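Local coordinates for mandelate racemase/muconate lactonizing protein (Alicyclobacillus acidocaldarius LAA1, PDB 3QLD) that belongs to the mandelate racemase/muconate lactonizing branch of the enolase superfamily, pairing an N-terminal capping domain with a TIM-barrel-like domain, at residues E247-R250 against E254-L257; L267-G272 against R282-A287. All blocks are in the same frame, centred on the assembly; numbering follows the deposited sequence.

Interaction 1. Residues E247-R250 against E254-L257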
loop_
_atom_site.group_PDB
_atom_site.type_symbol
_atom_site.label_atom_id
_atom_site.label_comp_id
_atom_site.label_asym_id
_atom_site.label_seq_id
_atom_site.Cartn_x
_atom_site.Cartn_y
_atom_site.Cartn_z
ATOM N N GLU A 247 1.869 -10.349 6.996
ATOM C CA GLU A 247 1.870 -9.085 6.190
ATOM C C GLU A 247 1.421 -9.320 4.752
ATOM O O GLU A 247 0.916 -8.405 4.082
ATOM C CB GLU A 247 3.202 -8.284 6.335
ATOM C CG GLU A 247 4.385 -8.926 5.645
ATOM C CD GLU A 247 5.168 -9.865 6.590
ATOM O OE1 GLU A 247 6.335 -10.105 6.257
ATOM O OE2 GLU A 247 4.642 -10.329 7.661
ATOM N N SER A 248 1.492 -10.581 4.316
ATOM C CA SER A 248 0.960 -10.941 2.994
ATOM C C SER A 248 -0.523 -10.846 2.859
ATOM O O SER A 248 -1.015 -11.006 1.742
ATOM C CB SER A 248 1.391 -12.360 2.593
ATOM O OG SER A 248 2.774 -12.411 2.333
ATOM N N VAL A 249 -1.235 -10.712 3.982
ATOM C CA VAL A 249 -2.654 -10.545 3.974
ATOM C C VAL A 249 -3.065 -9.218 4.691
ATOM O O VAL A 249 -3.186 -9.154 5.921
ATOM C CB VAL A 249 -3.343 -11.708 4.645
ATOM C CG1 VAL A 249 -4.829 -11.351 4.819
ATOM C CG2 VAL A 249 -3.184 -13.048 3.736
ATOM N N ARG A 250 -3.339 -8.207 3.884
ATOM C CA ARG A 250 -3.636 -6.852 4.379
ATOM C C ARG A 250 -5.107 -6.491 4.299
ATOM O O ARG A 250 -5.466 -5.387 4.694
ATOM C CB ARG A 250 -2.898 -5.784 3.534
ATOM C CG ARG A 250 -1.462 -6.039 3.134
ATOM C CD ARG A 250 -0.511 -5.692 4.294
ATOM N NE ARG A 250 0.910 -5.371 3.992
ATOM C CZ ARG A 250 1.706 -5.811 2.990
ATOM N NH1 ARG A 250 1.279 -6.639 2.023
ATOM N NH2 ARG A 250 2.991 -5.405 2.963
ATOM N N GLU A 254 -7.647 -10.004 -0.053
ATOM C CA GLU A 254 -6.402 -10.787 -0.150
ATOM C C GLU A 254 -6.553 -12.140 0.561
ATOM O O GLU A 254 -5.991 -13.132 0.164
ATOM C CB GLU A 254 -5.244 -10.025 0.461
ATOM C CG GLU A 254 -4.319 -9.306 -0.588
ATOM C CD GLU A 254 -3.039 -8.744 0.067
ATOM O OE1 GLU A 254 -3.162 -7.970 1.049
ATOM O OE2 GLU A 254 -1.913 -9.084 -0.400
ATOM N N LEU A 255 -7.286 -12.133 1.652
ATOM C CA LEU A 255 -7.614 -13.355 2.396
ATOM C C LEU A 255 -8.478 -14.240 1.533
ATOM O O LEU A 255 -8.247 -15.420 1.493
ATOM C CB LEU A 255 -8.347 -13.049 3.709
ATOM C CG LEU A 255 -8.651 -14.312 4.585
ATOM C CD1 LEU A 255 -7.375 -14.990 5.037
ATOM C CD2 LEU A 255 -9.446 -13.897 5.816
ATOM N N LYS A 256 -9.481 -13.689 0.845
ATOM C CA LYS A 256 -10.257 -14.480 -0.165
ATOM C C LYS A 256 -9.393 -15.171 -1.218
ATOM O O LYS A 256 -9.606 -16.364 -1.544
ATOM C CB LYS A 256 -11.407 -13.661 -0.829
ATOM C CG LYS A 256 -12.571 -13.477 0.114
ATOM C CD LYS A 256 -13.706 -12.573 -0.512
ATOM C CE LYS A 256 -14.826 -12.397 0.533
ATOM N NZ LYS A 256 -16.072 -11.722 0.017
ATOM N N LEU A 257 -8.407 -14.436 -1.728
ATOM C CA LEU A 257 -7.509 -14.950 -2.749
ATOM C C LEU A 257 -6.613 -16.056 -2.118
ATOM O O LEU A 257 -6.384 -17.123 -2.723
ATOM C CB LEU A 257 -6.638 -13.805 -3.319
ATOM C CG LEU A 257 -5.497 -14.297 -4.238
ATOM C CD1 LEU A 257 -6.045 -15.014 -5.537
ATOM C CD2 LEU A 257 -4.513 -13.206 -4.584
#

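Interaction 2. Residues L267-G272 against R282-A287. With SO4 (sulfate ion), chain C.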
loop_
_atom_site.group_PDB
_atom_site.type_symbol
_atom_site.label_atom_id
_atom_site.label_comp_id
_atom_site.label_asym_id
_atom_site.label_seq_id
_atom_site.Cartn_x
_atom_site.Cartn_y
_atom_site.Cartn_z
ATOM N N LEU A 267 -4.061 -17.631 9.752
ATOM C CA LEU A 267 -3.972 -16.166 9.620
ATOM C C LEU A 267 -3.495 -15.574 10.929
ATOM O O LEU A 267 -4.095 -15.861 11.992
ATOM C CB LEU A 267 -5.341 -15.592 9.193
ATOM C CG LEU A 267 -5.439 -14.048 9.049
ATOM C CD1 LEU A 267 -4.549 -13.573 7.873
ATOM C CD2 LEU A 267 -6.898 -13.645 8.791
ATOM N N ASN A 268 -2.410 -14.796 10.844
ATOM C CA ASN A 268 -1.992 -13.858 11.912
ATOM C C ASN A 268 -2.834 -12.607 11.768
ATOM O O ASN A 268 -2.716 -11.856 10.778
ATOM C CB ASN A 268 -0.480 -13.593 11.855
ATOM C CG ASN A 268 0.016 -12.609 12.904
ATOM O OD1 ASN A 268 -0.764 -11.833 13.448
ATOM N ND2 ASN A 268 1.304 -12.604 13.138
ATOM N N VAL A 269 -3.740 -12.436 12.726
ATOM C CA VAL A 269 -4.662 -11.287 12.720
ATOM C C VAL A 269 -4.056 -10.132 13.516
ATOM O O VAL A 269 -3.650 -10.324 14.663
ATOM C CB VAL A 269 -6.004 -11.655 13.361
ATOM C CG1 VAL A 269 -6.907 -10.357 13.632
ATOM C CG2 VAL A 269 -6.741 -12.656 12.417
ATOM N N LYS A 270 -3.974 -8.923 12.918
ATOM C CA LYS A 270 -3.649 -7.741 13.743
ATOM C C LYS A 270 -4.694 -6.725 13.277
ATOM O O LYS A 270 -4.733 -6.380 12.115
ATOM C CB LYS A 270 -2.225 -7.255 13.514
ATOM C CG LYS A 270 -1.151 -8.285 13.813
ATOM C CD LYS A 270 0.277 -7.769 13.612
ATOM C CE LYS A 270 1.243 -8.961 13.687
ATOM N NZ LYS A 270 2.659 -8.624 13.432
ATOM N N PRO A 271 -5.650 -6.392 14.149
ATOM C CA PRO A 271 -6.788 -5.565 13.764
ATOM C C PRO A 271 -6.342 -4.285 13.079
ATOM O O PRO A 271 -6.968 -3.850 12.133
ATOM C CB PRO A 271 -7.521 -5.324 15.121
ATOM C CG PRO A 271 -7.117 -6.551 15.925
ATOM C CD PRO A 271 -5.730 -6.883 15.546
ATOM N N GLY A 272 -5.239 -3.694 13.533
ATOM C CA GLY A 272 -4.768 -2.442 12.915
ATOM C C GLY A 272 -4.318 -2.683 11.478
ATOM O O GLY A 272 -4.645 -1.927 10.577
ATOM N N ARG A 282 -14.949 -9.347 9.690
ATOM C CA ARG A 282 -15.073 -9.848 8.303
ATOM C C ARG A 282 -14.011 -10.853 7.884
ATOM O O ARG A 282 -14.345 -11.842 7.211
ATOM C CB ARG A 282 -15.154 -8.746 7.264
ATOM C CG ARG A 282 -16.417 -7.910 7.388
ATOM C CD ARG A 282 -16.573 -6.868 6.314
ATOM N NE ARG A 282 -15.570 -5.797 6.430
ATOM C CZ ARG A 282 -14.592 -5.631 5.546
ATOM N NH1 ARG A 282 -13.701 -4.655 5.700
ATOM N NH2 ARG A 282 -14.529 -6.433 4.481
ATOM N N ALA A 283 -12.753 -10.630 8.286
ATOM C CA ALA A 283 -11.674 -11.599 8.055
ATOM C C ALA A 283 -11.904 -12.927 8.764
ATOM O O ALA A 283 -11.586 -14.003 8.222
ATOM C CB ALA A 283 -10.287 -11.044 8.506
ATOM N N LEU A 284 -12.411 -12.876 9.996
ATOM C CA LEU A 284 -12.637 -14.115 10.722
ATOM C C LEU A 284 -13.779 -14.945 10.073
ATOM O O LEU A 284 -13.728 -16.168 10.087
ATOM C CB LEU A 284 -12.955 -13.831 12.189
ATOM C CG LEU A 284 -11.799 -13.281 13.013
ATOM C CD1 LEU A 284 -12.142 -13.178 14.509
ATOM C CD2 LEU A 284 -10.519 -14.112 12.802
ATOM N N ASP A 285 -14.789 -14.264 9.545
ATOM C CA ASP A 285 -15.894 -14.923 8.819
ATOM C C ASP A 285 -15.313 -15.716 7.684
ATOM O O ASP A 285 -15.591 -16.908 7.543
ATOM C CB ASP A 285 -16.887 -13.910 8.218
ATOM C CG ASP A 285 -17.972 -13.545 9.191
ATOM O OD1 ASP A 285 -18.072 -14.233 10.228
ATOM O OD2 ASP A 285 -18.727 -12.565 8.949
ATOM N N VAL A 286 -14.538 -15.027 6.859
ATOM C CA VAL A 286 -13.950 -15.646 5.671
ATOM C C VAL A 286 -12.954 -16.744 6.028
ATOM O O VAL A 286 -12.923 -17.788 5.336
ATOM C CB VAL A 286 -13.302 -14.603 4.694
ATOM C CG1 VAL A 286 -12.518 -15.321 3.511
ATOM C CG2 VAL A 286 -14.355 -13.670 4.096
ATOM N N ALA A 287 -12.139 -16.555 7.072
ATOM C CA ALA A 287 -11.178 -17.619 7.462
ATOM C C ALA A 287 -11.900 -18.898 7.979
ATOM O O ALA A 287 -11.523 -20.062 7.640
ATOM C CB ALA A 287 -10.188 -17.133 8.470
HETATM S S SO4 C . -11.615 -5.387 2.382
HETATM O O1 SO4 C . -11.399 -3.994 2.000
HETATM O O2 SO4 C . -10.952 -5.653 3.654
HETATM O O3 SO4 C . -13.034 -5.648 2.610
HETATM O O4 SO4 C . -11.112 -6.222 1.288
#

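Interaction 1. Residues E247-R250 against E254-L257
Val249 and Glu254 bring the two backbones closest, their CA atoms 5.6 Å apart, where the loop after strand 243-245 turns into helix 252-261. A single backbone-to-side-chain hydrogen bond joins the segments: Arg250 N donates to Glu254 OE1 over 2.9 Å, with an N-H...O angle of 158°. The donor sits above the carboxylate plane, 43° out of it. Beyond CG the glutamate chain runs extended (chi2 -171°), carrying the carboxylate from the first helical turn back to the loop. OE1 also lies 3.3 Å from Arg250 CG, so the aliphatic start of the arginine packs alongside the acid. Glu254 OE2 comes 3.0 Å from Ser248 O, two acceptors without a bond; Arg253 of the second subunit is its long, weak ion-pair partner. Guanidinium and carboxylate are nearly coplanar, yet Arg250 NH1 stays 4.7 Å from Glu254 OE2 and forms its salt bridge with Glu226 instead. Val249 CG1 adds a looser apolar contact, 4.1 Å from Leu255 CB. In this beta-to-alpha loop of the barrel domain, a helix side chain thus holds a loop N-H. Strand 266-269 covers the apolar side, Leu255 also meets helix 277-289, and Glu254 touches Trp229 of helix 229-238.

Interaction 2. Residues L267-G272 against R282-A287
Val269 and Leu284 meet at about a right angle in a beta-alpha unit of the TIM-barrel-like domain, where strand 266-269 is covered by helix 277-289, the next long helix in the chain. The valine uses CG2, anti to its carbonyl carbon, which comes within 4.1 Å of Leu284 CD2. Although the CB of this leucine does not aim at the strand, chi1 of -69° swings the branched end toward it; CD1 takes the anti position on chi2 (-173°), and CD2, the other methyl, makes the contact. The preceding residue, the small Ala283, points its CB toward the strand and meets Leu267, whose CD2 lies 4.3 Å from Ala283 CB. No hydrogen bond crosses between strand and helix; the join is wholly apolar. Leu267 and Val269 turn to the helix, while Asn268 ND2 bonds Glu221 and Lys270 NZ forms a salt bridge with Asp246. On the exposed side of the helix, Arg282 holds a sulfate ion that is also hydrogen-bonded by Arg105, Arg253 and the backbone N of Val252. The sulfate sulfur lies in the guanidinium plane at its edge, and Arg282 NH2 donates to sulfate O3 over an unusually short, doubtful 2.5 Å.

In the fold
From the N terminus, the chain leaves strand 243-245 and interaction 1 closes a short loop, only three residues separating its segments, as helix 252-261 begins. The chain then returns through strand 266-269, and interaction 2 closes a longer loop of nine intervening residues onto helix 277-289. The two closures follow in series, neither nested nor crossed, as consecutive beta-alpha steps of the barrel. Their centres are about 9 Å apart, and they share one apolar layer: Val249 CG1 lies 3.8 Å from Leu267 CD1, and Leu255 CD2 3.9 Å from Leu267 CD2. Leu267 thus ties helix 252-261 and its preceding loop to the next strand-helix pair.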